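Local coordinates for kelch repeat and BTB domain-containing protein A55 (Vaccinia virus WR, PDB 6I2M) that probably acts as a substrate-specific adapter of CUL3-containing E3 ubiquitin ligases, its BTB domain binding CUL3 while its Kelch repeats are thought to recruit host proteins for degradation, at residues L64-Y69 against A98-I103; N73-Y78 against G104-E109. All blocks are in the same frame, centred on the assembly; numbering follows the deposited sequence.

Interaction 1: L64-Y69 against A98-I103; sequences LSHLDY and ADFLQI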
# COMPACT_ATOMS: atom_id res chain seq x y z
N LEU A 64 -11.58 12.76 -18.99
CA LEU A 64 -10.19 13.10 -19.34
C LEU A 64 -9.88 12.64 -20.78
O LEU A 64 -8.86 11.98 -21.02
CB LEU A 64 -9.20 12.48 -18.32
CG LEU A 64 -9.24 13.02 -16.88
CD1 LEU A 64 -8.62 12.03 -15.92
CD2 LEU A 64 -8.54 14.37 -16.77
N SER A 65 -10.76 13.02 -21.73
CA SER A 65 -10.66 12.67 -23.15
C SER A 65 -9.48 13.32 -23.89
O SER A 65 -9.07 12.82 -24.94
CB SER A 65 -11.97 12.99 -23.87
OG SER A 65 -13.02 12.17 -23.39
N HIS A 66 -8.92 14.43 -23.34
CA HIS A 66 -7.79 15.15 -23.93
C HIS A 66 -6.43 14.44 -23.69
O HIS A 66 -5.41 14.88 -24.24
CB HIS A 66 -7.76 16.61 -23.45
CG HIS A 66 -7.49 16.78 -21.99
ND1 HIS A 66 -8.47 16.57 -21.04
CD2 HIS A 66 -6.34 17.13 -21.36
CE1 HIS A 66 -7.89 16.80 -19.87
NE2 HIS A 66 -6.61 17.14 -20.02
N LEU A 67 -6.42 13.36 -22.89
CA LEU A 67 -5.24 12.56 -22.57
C LEU A 67 -5.30 11.17 -23.25
O LEU A 67 -6.39 10.70 -23.57
CB LEU A 67 -5.08 12.39 -21.05
CG LEU A 67 -4.95 13.67 -20.20
CD1 LEU A 67 -5.40 13.43 -18.78
CD2 LEU A 67 -3.53 14.22 -20.23
N ASP A 68 -4.13 10.53 -23.46
CA ASP A 68 -4.00 9.21 -24.08
C ASP A 68 -4.53 8.11 -23.15
O ASP A 68 -4.13 8.05 -21.99
CB ASP A 68 -2.53 8.95 -24.47
CG ASP A 68 -2.28 7.63 -25.15
OD1 ASP A 68 -1.93 6.65 -24.45
OD2 ASP A 68 -2.43 7.56 -26.39
N TYR A 69 -5.43 7.23 -23.66
CA TYR A 69 -6.07 6.14 -22.91
C TYR A 69 -5.08 5.14 -22.31
O TYR A 69 -5.13 4.90 -21.10
CB TYR A 69 -7.15 5.41 -23.73
CG TYR A 69 -7.61 4.10 -23.12
CD1 TYR A 69 -8.33 4.09 -21.93
CD2 TYR A 69 -7.31 2.88 -23.72
CE1 TYR A 69 -8.74 2.89 -21.34
CE2 TYR A 69 -7.72 1.68 -23.15
CZ TYR A 69 -8.43 1.68 -21.96
OH TYR A 69 -8.84 0.50 -21.39
N ALA A 98 1.44 12.09 -16.71
CA ALA A 98 1.90 12.09 -15.32
C ALA A 98 2.19 13.50 -14.83
O ALA A 98 2.00 13.78 -13.64
CB ALA A 98 3.14 11.22 -15.17
N ASP A 99 2.63 14.40 -15.74
CA ASP A 99 2.92 15.80 -15.45
C ASP A 99 1.63 16.59 -15.22
O ASP A 99 1.60 17.46 -14.34
CB ASP A 99 3.76 16.43 -16.58
CG ASP A 99 4.37 17.78 -16.26
OD1 ASP A 99 4.54 18.10 -15.06
OD2 ASP A 99 4.71 18.51 -17.22
N PHE A 100 0.57 16.29 -16.00
CA PHE A 100 -0.74 16.92 -15.90
C PHE A 100 -1.43 16.49 -14.59
O PHE A 100 -1.88 17.35 -13.83
CB PHE A 100 -1.61 16.58 -17.13
CG PHE A 100 -3.06 17.02 -17.04
CD1 PHE A 100 -4.05 16.14 -16.61
CD2 PHE A 100 -3.42 18.32 -17.38
CE1 PHE A 100 -5.38 16.56 -16.51
CE2 PHE A 100 -4.75 18.73 -17.29
CZ PHE A 100 -5.72 17.85 -16.85
N LEU A 101 -1.51 15.17 -14.35
CA LEU A 101 -2.13 14.59 -13.16
C LEU A 101 -1.28 14.77 -11.88
O LEU A 101 -1.78 14.53 -10.78
CB LEU A 101 -2.50 13.11 -13.38
CG LEU A 101 -3.58 12.83 -14.44
CD1 LEU A 101 -3.47 11.41 -14.96
CD2 LEU A 101 -4.98 13.10 -13.90
N GLN A 102 -0.02 15.22 -12.05
CA GLN A 102 0.97 15.51 -11.01
C GLN A 102 1.22 14.35 -10.04
O GLN A 102 1.09 14.50 -8.82
CB GLN A 102 0.64 16.82 -10.27
CG GLN A 102 1.02 18.09 -11.04
CD GLN A 102 2.52 18.32 -11.16
OE1 GLN A 102 3.32 17.94 -10.29
NE2 GLN A 102 2.93 18.97 -12.24
N ILE A 103 1.61 13.19 -10.60
CA ILE A 103 1.98 12.00 -9.83
C ILE A 103 3.51 11.96 -9.72
O ILE A 103 4.20 11.76 -10.73
CB ILE A 103 1.32 10.67 -10.34
CG1 ILE A 103 1.97 9.42 -9.68
CG2 ILE A 103 1.30 10.58 -11.88
CD1 ILE A 103 1.22 8.13 -9.78
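Residues 64-69 form the loop between strand 61-63 and helix 69-79 of the BTB/POZ domain, opening with a type I beta turn from Leu64 to Leu67, and they face the last turn of helix 91-101. The backbones stay well apart, the nearest CA atoms, those of Leu67 and Phe100, being 9.2 Å from each other, so side chains alone bridge the gap. Gln102 leaves the helix with positive phi, and Ile103 is the N-cap of the next helix.

Phe100 carries the contact. With CG anti to its backbone N (chi1 172°), the ring reaches out to the loop, where a large, flat, apolar group can meet three residues at once. Leu64 brings CD2 to the ring edge, 3.9 Å from Phe100 CE1, while its other methyl, Leu64 CD1, meets Leu101 CD2 at 4.3 Å. Leu67 crosses obliquely, Leu67 CD1 lying 3.7 Å from Phe100 CD1. Leucine methyls suit such an apolar ring.

The chain of another protein also reaches this site: Phe100 meets aromatic side chains there edge-to-face, and its carbonyl oxygen accepts a hydrogen bond, consistent with the CUL3-binding role of the BTB domain.

His66 takes the crowded chi1 position (67°), and its flat imidazole suits the place by presenting an edge, NE2 foremost, to one face of Phe100: an offset edge-to-face pair, planes at 80°, with His66 NE2 3.4 Å from Phe100 CZ.

Interaction 2: N73-Y78 against G104-E109; sequences NDLIDY and GSAITE
Tyr78 buries by far the most surface here, followed by Ala106 and Glu109. Its CG stands anti to the backbone N (chi1 -176°), which sends the ring from residues 73-78 of helix 69-79 across to the first turns of helix 104-116. The hydroxyl arrives between two acceptors on that helix: Tyr78 OH lies 2.8 Å from the carbonyl oxygen Ser105 O and equally 2.8 Å from Glu109 OE2. A tyrosine suits the place because its ring packs on the Ala106 methyl while its hydroxyl meets polar atoms at the tip.

Glu109 comes to that tip with an extended chain, its carboxylate turned 88° from the ring plane and OE2 near the ring edge. The same OE2 accepts a hydrogen bond from the N-terminal Met1 N of the second subunit, which would be expected to favour the charged carboxylate.

Ala106, with a single methyl, fits between Leu75 and Tyr78 at the point where the CA atoms of Leu75 and Ala106 are nearest. Ala106 CB lies 3.6 Å from Leu75 CD2 and 3.8 Å from Tyr78 CE2. The short segment axes come within 10.7 Å at 111°, a steep crossing.

Behind Leu75, helix 91-101 supplies Ile94 and Thr97, and it also touches Ile107; Leu84, in a loop, packs on Tyr78 and Glu109, while Ile76 reaches strand 30-34.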
# COMPACT_ATOMS: atom_id res chain seq x y z
N ASN A 73 -4.50 4.47 -18.35
CA ASN A 73 -4.73 3.09 -17.89
C ASN A 73 -3.51 2.49 -17.19
O ASN A 73 -3.65 1.92 -16.11
CB ASN A 73 -5.19 2.19 -19.05
CG ASN A 73 -5.67 0.83 -18.61
OD1 ASN A 73 -6.80 0.66 -18.15
ND2 ASN A 73 -4.82 -0.17 -18.76
N ASP A 74 -2.31 2.64 -17.79
CA ASP A 74 -1.05 2.14 -17.23
C ASP A 74 -0.62 2.93 -15.99
O ASP A 74 0.01 2.36 -15.10
CB ASP A 74 0.07 2.12 -18.28
CG ASP A 74 -0.09 1.07 -19.37
OD1 ASP A 74 -1.00 0.21 -19.25
OD2 ASP A 74 0.71 1.09 -20.33
N LEU A 75 -0.97 4.23 -15.93
CA LEU A 75 -0.67 5.10 -14.80
C LEU A 75 -1.52 4.71 -13.59
O LEU A 75 -1.01 4.76 -12.47
CB LEU A 75 -0.84 6.58 -15.14
CG LEU A 75 0.33 7.23 -15.89
CD1 LEU A 75 -0.11 8.49 -16.58
CD2 LEU A 75 1.48 7.53 -14.96
N ILE A 76 -2.79 4.30 -13.82
CA ILE A 76 -3.69 3.82 -12.76
C ILE A 76 -3.14 2.47 -12.27
O ILE A 76 -3.10 2.25 -11.06
CB ILE A 76 -5.18 3.76 -13.22
CG1 ILE A 76 -5.72 5.17 -13.54
CG2 ILE A 76 -6.08 3.06 -12.18
CD1 ILE A 76 -6.83 5.20 -14.57
N ASP A 77 -2.65 1.62 -13.20
CA ASP A 77 -2.02 0.34 -12.89
C ASP A 77 -0.75 0.55 -12.04
O ASP A 77 -0.46 -0.26 -11.17
CB ASP A 77 -1.68 -0.44 -14.17
CG ASP A 77 -2.87 -1.01 -14.93
OD1 ASP A 77 -3.91 -1.31 -14.28
OD2 ASP A 77 -2.76 -1.19 -16.16
N TYR A 78 -0.04 1.68 -12.28
CA TYR A 78 1.15 2.08 -11.53
C TYR A 78 0.77 2.55 -10.12
O TYR A 78 1.53 2.29 -9.18
CB TYR A 78 1.96 3.15 -12.29
CG TYR A 78 3.25 3.53 -11.60
CD1 TYR A 78 4.37 2.70 -11.65
CD2 TYR A 78 3.37 4.73 -10.91
CE1 TYR A 78 5.56 3.04 -11.02
CE2 TYR A 78 4.56 5.09 -10.27
CZ TYR A 78 5.65 4.24 -10.33
OH TYR A 78 6.83 4.58 -9.71
N GLY A 104 4.01 12.23 -8.52
CA GLY A 104 5.44 12.28 -8.20
C GLY A 104 6.19 10.98 -8.41
O GLY A 104 7.34 10.99 -8.85
N SER A 105 5.53 9.86 -8.07
CA SER A 105 6.06 8.49 -8.18
C SER A 105 6.31 8.07 -9.63
O SER A 105 7.26 7.34 -9.90
CB SER A 105 5.10 7.52 -7.51
OG SER A 105 4.97 7.78 -6.13
N ALA A 106 5.45 8.54 -10.56
CA ALA A 106 5.54 8.22 -11.98
C ALA A 106 6.37 9.22 -12.79
O ALA A 106 7.00 8.82 -13.76
CB ALA A 106 4.15 8.11 -12.57
N ILE A 107 6.37 10.52 -12.39
CA ILE A 107 7.13 11.57 -13.07
C ILE A 107 8.65 11.32 -12.91
O ILE A 107 9.40 11.59 -13.85
CB ILE A 107 6.68 13.01 -12.67
CG1 ILE A 107 7.08 14.05 -13.75
CG2 ILE A 107 7.15 13.43 -11.26
CD1 ILE A 107 6.29 15.37 -13.75
N THR A 108 9.08 10.78 -11.75
CA THR A 108 10.48 10.47 -11.47
C THR A 108 10.94 9.22 -12.24
O THR A 108 11.99 9.26 -12.87
CB THR A 108 10.76 10.39 -9.96
OG1 THR A 108 9.84 9.50 -9.34
CG2 THR A 108 10.72 11.76 -9.28
N GLU A 109 10.13 8.13 -12.21
CA GLU A 109 10.42 6.87 -12.90
C GLU A 109 10.54 7.04 -14.42
O GLU A 109 11.37 6.38 -15.05
CB GLU A 109 9.37 5.80 -12.54
CG GLU A 109 9.84 4.37 -12.78
CD GLU A 109 8.92 3.29 -12.25
OE1 GLU A 109 8.28 2.59 -13.08
OE2 GLU A 109 8.84 3.12 -11.01

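The two contacts interleave along the chain: helix 69-79 follows the loop of interaction 1, and helix 104-116 follows its second segment, so each segment of interaction 1 leads into one of interaction 2. Their centres lie about 11 Å apart and they touch directly. Ala98 N is 3.9 Å from Leu75 CD1, and Asp99 OD1 is 3.5 Å from Ile107 CD1, which makes helix 91-101 the shared neighbour. Ile103 CD1 also approaches Tyr78 CD2, at 4.2 Å. Interaction 1 borders the chain of another protein, whereas interaction 2 borders the second subunit, so this part of the BTB domain meets two different partners; the chain is the protein's N-terminal part, without the Kelch repeats.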